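Local coordinates for protein xylulose kinase (Bifidobacterium adolescentis ATCC 15703, PDB 3I8B) that probably phosphorylates D-xylulose at the expense of ATP, giving D-xylulose 5-phosphate and ADP, as a sugar kinase of the FGGY family, at residues A[50-53]-A[54-58]; A[121-124]-A[125-129]; A[226-229]-A[230-233]. All coordinates share one frame; numbering follows the deposited sequence.

In the fold
Each contact joins successive turns within its own helix; the three helices are different, and all lie in the family's N-terminal region. Contact 1, on helix 46-58, is partly buried: its inner face of alanines and a phenylalanine packs on strands 16-23 and 29-36, while glutamates and glutamine face outward. Contact 2 opens helix 122-134, with an aspartate cap and a buried arginine whose guanidinium is hydrogen-bonded to backbone carbonyls before the helix. Contact 3 opens helix 227-236 at the surface, where a serine and a water share one carbonyl. Contacts 1 and 2 sit on opposite sides of the chain's centre, about 45 Å apart between their centres; contacts 2 and 3 are nearer, at about 25 Å.

Contact 1 (A[50-53]-A[54-58]); sequences SAFQ and EAAEQ
Gln53 and Glu54, neighbours in sequence on the exposed side of helix 46-58, meet where Gln53 CB lies 3.1 Å from Glu54 N. Beyond CB the Gln53 chain bends at chi2, whereas Glu54 keeps CG anti to the backbone N (chi1 173°) and runs on extended, its side chain also touching Ala35 of strand 29-36. Glu54 N is bonded to Ser50 O at 3.0 Å, and Glu54 CB rests 3.6 Å from Ser50 O. One turn on from Gln53, Glu57 N donates to Gln53 O at 3.0 Å, and Glu57 CG lies 3.4 Å from the same Gln53 O.

Phe52 carries the inner side. Ala56 CB sits 4.2 Å above one face of the Phe52 ring, displaced toward the rim, and comes closest to Phe52 CZ, at 4.3 Å. A methyl covers part of one face; the ring also meets that of Trp49, their planes at about 35°, and touches Leu171 and Ile175 of helix 167-175, Leu62 and Ile257. Ala51 and Ala55 are equally small, which lets the helix lie close on Cys17 and Val19 of strand 16-23. This is a helix laid over the central sheet of an actin-like ATPase domain.

Apolar side chains inside and long polar ones outside make the helix amphipathic. The four i to i-4 bonds pair the amides of 54-57 with the carbonyls of 50-53, and the buried side chains of this stretch are apolar; the carboxylates lie on the exposed side, where they probably remain hydrated.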
loop_
_atom_site.group_PDB
_atom_site.type_symbol
_atom_site.label_atom_id
_atom_site.label_comp_id
_atom_site.label_asym_id
_atom_site.label_seq_id
_atom_site.Cartn_x
_atom_site.Cartn_y
_atom_site.Cartn_z
ATOM N N SER A 50 9.522 18.435 -9.123
ATOM C CA SER A 50 8.996 19.286 -10.193
ATOM C C SER A 50 7.488 19.117 -10.367
ATOM O O SER A 50 6.764 20.098 -10.554
ATOM C CB SER A 50 9.718 19.013 -11.512
ATOM O OG SER A 50 11.060 19.466 -11.463
ATOM N N ALA A 51 7.024 17.872 -10.317
ATOM C CA ALA A 51 5.598 17.591 -10.396
ATOM C C ALA A 51 4.845 18.217 -9.221
ATOM O O ALA A 51 3.771 18.796 -9.412
ATOM C CB ALA A 51 5.335 16.093 -10.473
ATOM N N PHE A 52 5.388 18.106 -8.010
ATOM C CA PHE A 52 4.748 18.754 -6.866
ATOM C C PHE A 52 4.593 20.262 -7.070
ATOM O O PHE A 52 3.540 20.829 -6.802
ATOM C CB PHE A 52 5.502 18.515 -5.554
ATOM C CG PHE A 52 5.055 19.425 -4.449
ATOM C CD1 PHE A 52 3.850 19.199 -3.791
ATOM C CD2 PHE A 52 5.827 20.521 -4.080
ATOM C CE1 PHE A 52 3.425 20.051 -2.780
ATOM C CE2 PHE A 52 5.406 21.368 -3.079
ATOM C CZ PHE A 52 4.203 21.131 -2.422
ATOM N N GLN A 53 5.662 20.898 -7.524
ATOM C CA GLN A 53 5.670 22.329 -7.720
ATOM C C GLN A 53 4.619 22.753 -8.741
ATOM O O GLN A 53 3.900 23.708 -8.510
ATOM C CB GLN A 53 7.042 22.783 -8.197
ATOM C CG GLN A 53 7.988 23.191 -7.085
ATOM C CD GLN A 53 8.687 24.504 -7.408
ATOM O OE1 GLN A 53 9.148 24.734 -8.540
ATOM N NE2 GLN A 53 8.757 25.379 -6.418
ATOM N N GLU A 54 4.542 22.024 -9.855
ATOM C CA GLU A 54 3.608 22.345 -10.930
ATOM C C GLU A 54 2.176 22.079 -10.478
ATOM O O GLU A 54 1.261 22.845 -10.780
ATOM C CB GLU A 54 3.943 21.531 -12.192
ATOM C CG GLU A 54 2.927 21.670 -13.333
ATOM C CD GLU A 54 3.063 20.573 -14.387
ATOM O OE1 GLU A 54 4.206 20.085 -14.606
ATOM O OE2 GLU A 54 2.024 20.206 -14.996
ATOM N N ALA A 55 1.996 20.997 -9.726
ATOM C CA ALA A 55 0.697 20.635 -9.169
ATOM C C ALA A 55 0.210 21.682 -8.184
ATOM O O ALA A 55 -0.962 22.078 -8.220
ATOM C CB ALA A 55 0.771 19.269 -8.480
ATOM N N ALA A 56 1.102 22.113 -7.287
ATOM C CA ALA A 56 0.752 23.126 -6.281
ATOM C C ALA A 56 0.406 24.487 -6.910
ATOM O O ALA A 56 -0.506 25.184 -6.457
ATOM C CB ALA A 56 1.888 23.286 -5.266
ATOM N N GLU A 57 1.156 24.867 -7.941
ATOM C CA GLU A 57 0.883 26.089 -8.687
ATOM C C GLU A 57 -0.494 26.023 -9.347
ATOM O O GLU A 57 -1.252 26.989 -9.312
ATOM C CB GLU A 57 1.973 26.328 -9.741
ATOM C CG GLU A 57 3.239 26.954 -9.177
ATOM C CD GLU A 57 2.965 28.316 -8.538
ATOM O OE1 GLU A 57 2.718 29.298 -9.276
ATOM O OE2 GLU A 57 2.996 28.409 -7.296
ATOM N N GLN A 58 -0.807 24.884 -9.957
ATOM C CA GLN A 58 -2.108 24.687 -10.582
ATOM C C GLN A 58 -3.229 24.775 -9.549
ATOM O O GLN A 58 -4.341 25.204 -9.863
ATOM C CB GLN A 58 -2.177 23.347 -11.333
ATOM C CG GLN A 58 -3.477 23.200 -12.128
ATOM C CD GLN A 58 -3.544 21.941 -12.963
ATOM O OE1 GLN A 58 -3.635 22.004 -14.190
ATOM N NE2 GLN A 58 -3.512 20.794 -12.309
#

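Contact 2 (A[121-124]-A[125-129])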
loop_
_atom_site.group_PDB
_atom_site.type_symbol
_atom_site.label_atom_id
_atom_site.label_comp_id
_atom_site.label_asym_id
_atom_site.label_seq_id
_atom_site.Cartn_x
_atom_site.Cartn_y
_atom_site.Cartn_z
ATOM N N ASP A 121 11.430 -26.797 6.893
ATOM C CA ASP A 121 11.828 -26.206 5.623
ATOM C C ASP A 121 12.409 -24.805 5.853
ATOM O O ASP A 121 11.756 -23.949 6.458
ATOM C CB ASP A 121 10.633 -26.142 4.674
ATOM C CG ASP A 121 10.969 -25.454 3.367
ATOM O OD1 ASP A 121 12.045 -25.738 2.805
ATOM O OD2 ASP A 121 10.155 -24.633 2.895
ATOM N N PRO A 122 13.645 -24.570 5.377
ATOM C CA PRO A 122 14.350 -23.303 5.614
ATOM C C PRO A 122 13.604 -22.104 5.008
ATOM O O PRO A 122 13.635 -21.010 5.572
ATOM C CB PRO A 122 15.696 -23.496 4.900
ATOM C CG PRO A 122 15.771 -24.953 4.526
ATOM C CD PRO A 122 14.384 -25.473 4.474
ATOM N N ILE A 123 12.935 -22.312 3.880
ATOM C CA ILE A 123 12.186 -21.235 3.233
ATOM C C ILE A 123 10.942 -20.843 4.050
ATOM O O ILE A 123 10.727 -19.664 4.341
ATOM C CB ILE A 123 11.790 -21.589 1.781
ATOM C CG1 ILE A 123 13.011 -22.083 0.988
ATOM C CG2 ILE A 123 11.142 -20.393 1.086
ATOM C CD1 ILE A 123 14.043 -21.012 0.682
ATOM N N ALA A 124 10.134 -21.831 4.420
ATOM C CA ALA A 124 8.960 -21.579 5.248
ATOM C C ALA A 124 9.398 -20.918 6.541
ATOM O O ALA A 124 8.706 -20.053 7.084
ATOM C CB ALA A 124 8.224 -22.883 5.548
ATOM N N ARG A 125 10.555 -21.345 7.040
ATOM C CA ARG A 125 11.072 -20.860 8.309
ATOM C C ARG A 125 11.553 -19.411 8.189
ATOM O O ARG A 125 11.335 -18.597 9.085
ATOM C CB ARG A 125 12.187 -21.779 8.818
ATOM C CG ARG A 125 12.772 -21.370 10.153
ATOM C CD ARG A 125 13.621 -22.471 10.759
ATOM N NE ARG A 125 14.860 -22.719 10.022
ATOM C CZ ARG A 125 15.157 -23.874 9.433
ATOM N NH1 ARG A 125 14.293 -24.876 9.487
ATOM N NH2 ARG A 125 16.312 -24.029 8.788
ATOM N N GLY A 126 12.195 -19.094 7.070
ATOM C CA GLY A 126 12.663 -17.746 6.828
ATOM C C GLY A 126 11.480 -16.808 6.678
ATOM O O GLY A 126 11.484 -15.720 7.235
ATOM N N LYS A 127 10.468 -17.235 5.929
ATOM C CA LYS A 127 9.268 -16.424 5.773
ATOM C C LYS A 127 8.662 -16.116 7.135
ATOM O O LYS A 127 8.341 -14.975 7.422
ATOM C CB LYS A 127 8.236 -17.102 4.865
ATOM C CG LYS A 127 8.635 -17.148 3.401
ATOM C CD LYS A 127 7.537 -17.793 2.551
ATOM C CE LYS A 127 7.914 -17.784 1.075
ATOM N NZ LYS A 127 7.300 -18.931 0.344
ATOM N N GLN A 128 8.533 -17.132 7.980
ATOM C CA GLN A 128 7.935 -16.961 9.298
ATOM C C GLN A 128 8.737 -16.014 10.184
ATOM O O GLN A 128 8.165 -15.228 10.951
ATOM C CB GLN A 128 7.785 -18.321 9.982
ATOM C CG GLN A 128 7.569 -18.247 11.480
ATOM C CD GLN A 128 7.253 -19.602 12.077
ATOM O OE1 GLN A 128 6.458 -20.367 11.519
ATOM N NE2 GLN A 128 7.877 -19.914 13.208
ATOM N N ARG A 129 10.061 -16.095 10.093
ATOM C CA ARG A 129 10.932 -15.232 10.892
ATOM C C ARG A 129 10.845 -13.761 10.456
ATOM O O ARG A 129 10.959 -12.847 11.288
ATOM C CB ARG A 129 12.378 -15.731 10.841
ATOM C CG ARG A 129 12.648 -16.933 11.760
ATOM C CD ARG A 129 13.991 -17.616 11.416
ATOM N NE ARG A 129 14.283 -18.716 12.336
ATOM C CZ ARG A 129 15.267 -19.595 12.173
ATOM N NH1 ARG A 129 16.074 -19.512 11.122
ATOM N NH2 ARG A 129 15.446 -20.559 13.071
#
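Arg125 folds back over Pro122 at the N-terminus of helix 122-134, a first turn with an aspartate N-cap. One face of its guanidinium is covered by Pro122 CA, 3.8 Å above the plane and offset toward the rim, and Arg125 NH2 is 4.0 Å from Pro122 CB. The chain leaves with CG anti to the backbone N (chi1 -179°) and then bends at chi3 (69°), which turns the group back beside the start of the helix. Two residues on, Lys127 runs extended and crosses Ile123 at a slant; Lys127 CE lies 4.2 Å from Ile123 CG2, and both side chains touch Ile106 of helix 99-110.

Behind these side chains, the backbone bonds hold the turn. Arg125 N donates to Asp121 O at 2.9 Å and Lys127 N to Ile123 O at 2.9 Å, the latter almost straight at 171°. Proline suits the position after the cap, since a first-turn residue needs no amide hydrogen for the helix, and its ring restricts phi to a helical value. Gly126 is buried, and Gly126 N donates to Pro122 O at 2.8 Å.

Further out, the arginine is fixed by carbonyls of the chain leading into the helix: NH1 binds Pro119 O and NE binds Gly110 O. Arg129, salt-bridged to Glu118, lies alongside, one face of its guanidinium over Arg125 CD. The two arginines thus pin the preceding chain against the helix. At the cap itself, Ala124 N reaches Asp121 OD2 at 3.2 Å, meeting that oxygen from above the carboxylate plane.

Contact 3 (A[226-229]-A[230-233])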
loop_
_atom_site.group_PDB
_atom_site.type_symbol
_atom_site.label_atom_id
_atom_site.label_comp_id
_atom_site.label_asym_id
_atom_site.label_seq_id
_atom_site.Cartn_x
_atom_site.Cartn_y
_atom_site.Cartn_z
ATOM N N GLY A 226 31.768 -5.986 4.061
ATOM C CA GLY A 226 32.290 -6.800 5.153
ATOM C C GLY A 226 31.405 -6.615 6.376
ATOM O O GLY A 226 30.734 -5.586 6.492
ATOM N N ALA A 227 31.401 -7.591 7.284
ATOM C CA ALA A 227 30.454 -7.611 8.400
ATOM C C ALA A 227 30.536 -6.422 9.358
ATOM O O ALA A 227 29.524 -5.761 9.599
ATOM C CB ALA A 227 30.558 -8.929 9.183
ATOM N N LYS A 228 31.712 -6.165 9.929
ATOM C CA LYS A 228 31.837 -5.075 10.903
ATOM C C LYS A 228 31.652 -3.689 10.264
ATOM O O LYS A 228 31.048 -2.798 10.862
ATOM C CB LYS A 228 33.159 -5.145 11.697
ATOM C CG LYS A 228 33.301 -6.357 12.647
ATOM C CD LYS A 228 32.004 -6.640 13.398
ATOM C CE LYS A 228 32.080 -7.928 14.234
ATOM N NZ LYS A 228 32.804 -9.031 13.541
ATOM N N ALA A 229 32.189 -3.500 9.066
ATOM C CA ALA A 229 31.984 -2.239 8.355
ATOM C C ALA A 229 30.493 -2.044 8.065
ATOM O O ALA A 229 29.973 -0.938 8.205
ATOM C CB ALA A 229 32.807 -2.189 7.062
ATOM N N ALA A 230 29.813 -3.129 7.706
ATOM C CA ALA A 230 28.386 -3.071 7.410
ATOM C C ALA A 230 27.603 -2.698 8.661
ATOM O O ALA A 230 26.664 -1.890 8.608
ATOM C CB ALA A 230 27.891 -4.400 6.824
ATOM N N GLN A 231 28.000 -3.288 9.789
ATOM C CA GLN A 231 27.425 -2.955 11.087
ATOM C C GLN A 231 27.603 -1.456 11.417
ATOM O O GLN A 231 26.672 -0.789 11.856
ATOM C CB GLN A 231 28.060 -3.838 12.179
ATOM C CG GLN A 231 27.641 -3.509 13.619
ATOM C CD GLN A 231 28.261 -4.470 14.657
ATOM O OE1 GLN A 231 27.548 -5.242 15.307
ATOM N NE2 GLN A 231 29.594 -4.435 14.793
ATOM N N SER A 232 28.806 -0.938 11.197
ATOM C CA SER A 232 29.095 0.459 11.466
ATOM C C SER A 232 28.245 1.377 10.580
ATOM O O SER A 232 27.687 2.371 11.044
ATOM C CB SER A 232 30.579 0.747 11.243
ATOM O OG SER A 232 31.397 -0.109 12.018
ATOM N N HIS A 233 28.173 1.044 9.301
ATOM C CA HIS A 233 27.399 1.820 8.337
ATOM C C HIS A 233 25.931 1.871 8.774
ATOM O O HIS A 233 25.338 2.939 8.853
ATOM C CB HIS A 233 27.514 1.173 6.953
ATOM C CG HIS A 233 27.171 2.082 5.812
ATOM N ND1 HIS A 233 26.593 3.327 5.985
ATOM C CD2 HIS A 233 27.299 1.917 4.476
ATOM C CE1 HIS A 233 26.392 3.888 4.809
ATOM N NE2 HIS A 233 26.817 3.053 3.871
HETATM O O HOH W 1 31.073 -2.684 13.673
#
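The backbone of 226-233 begins with a glycine of positive phi and closes at once into regular alpha-helix, Ala230 N bonding to Gly226 O and His233 N to Ala229 O, each at 2.9 Å. Gly226 is the N-cap of helix 227-236 and also the first residue to leave helix 214-225, so it joins the two helices as a one-residue connection. Its phi of 90° is readily reached without a side chain; at this phi/psi a CB would collide with the preceding carbonyl oxygen, and glycine avoids that.

Only one of the touching side chains is buried. Ala230 touches Leu221 of helix 214-225, where a methyl is consistent with close approach of the two helices. His233 touches Leu221 and Glu225 of helix 214-225, and its NE2 is hydrogen-bonded to Val158 O, a link to a neighbouring part of the fold.

The polar side chains Lys228, Gln231 and Ser232 lie on the exposed surface, along with Ala227 and Ala229. Lys228 and Gln231 run side by side in the same direction, with Lys228 CD 3.6 Å from Gln231 NE2; the lysine's methylenes give the amide a flank to rest on, a choice that suits a solvent-facing turn. Gln231 NE2 also donates to a water, which in turn donates to Lys228 O, so the side chain is tied to its own helix by a bridge.

Lys228 O is the busiest acceptor. Besides that water it takes Ser232 N and, because OG stands beside the backbone N (chi1 -56°), the serine hydroxyl as well. Ser232 OG donates to Lys228 O at 2.9 Å, reaching it from the opposite face of the carbonyl plane to Ser232 N.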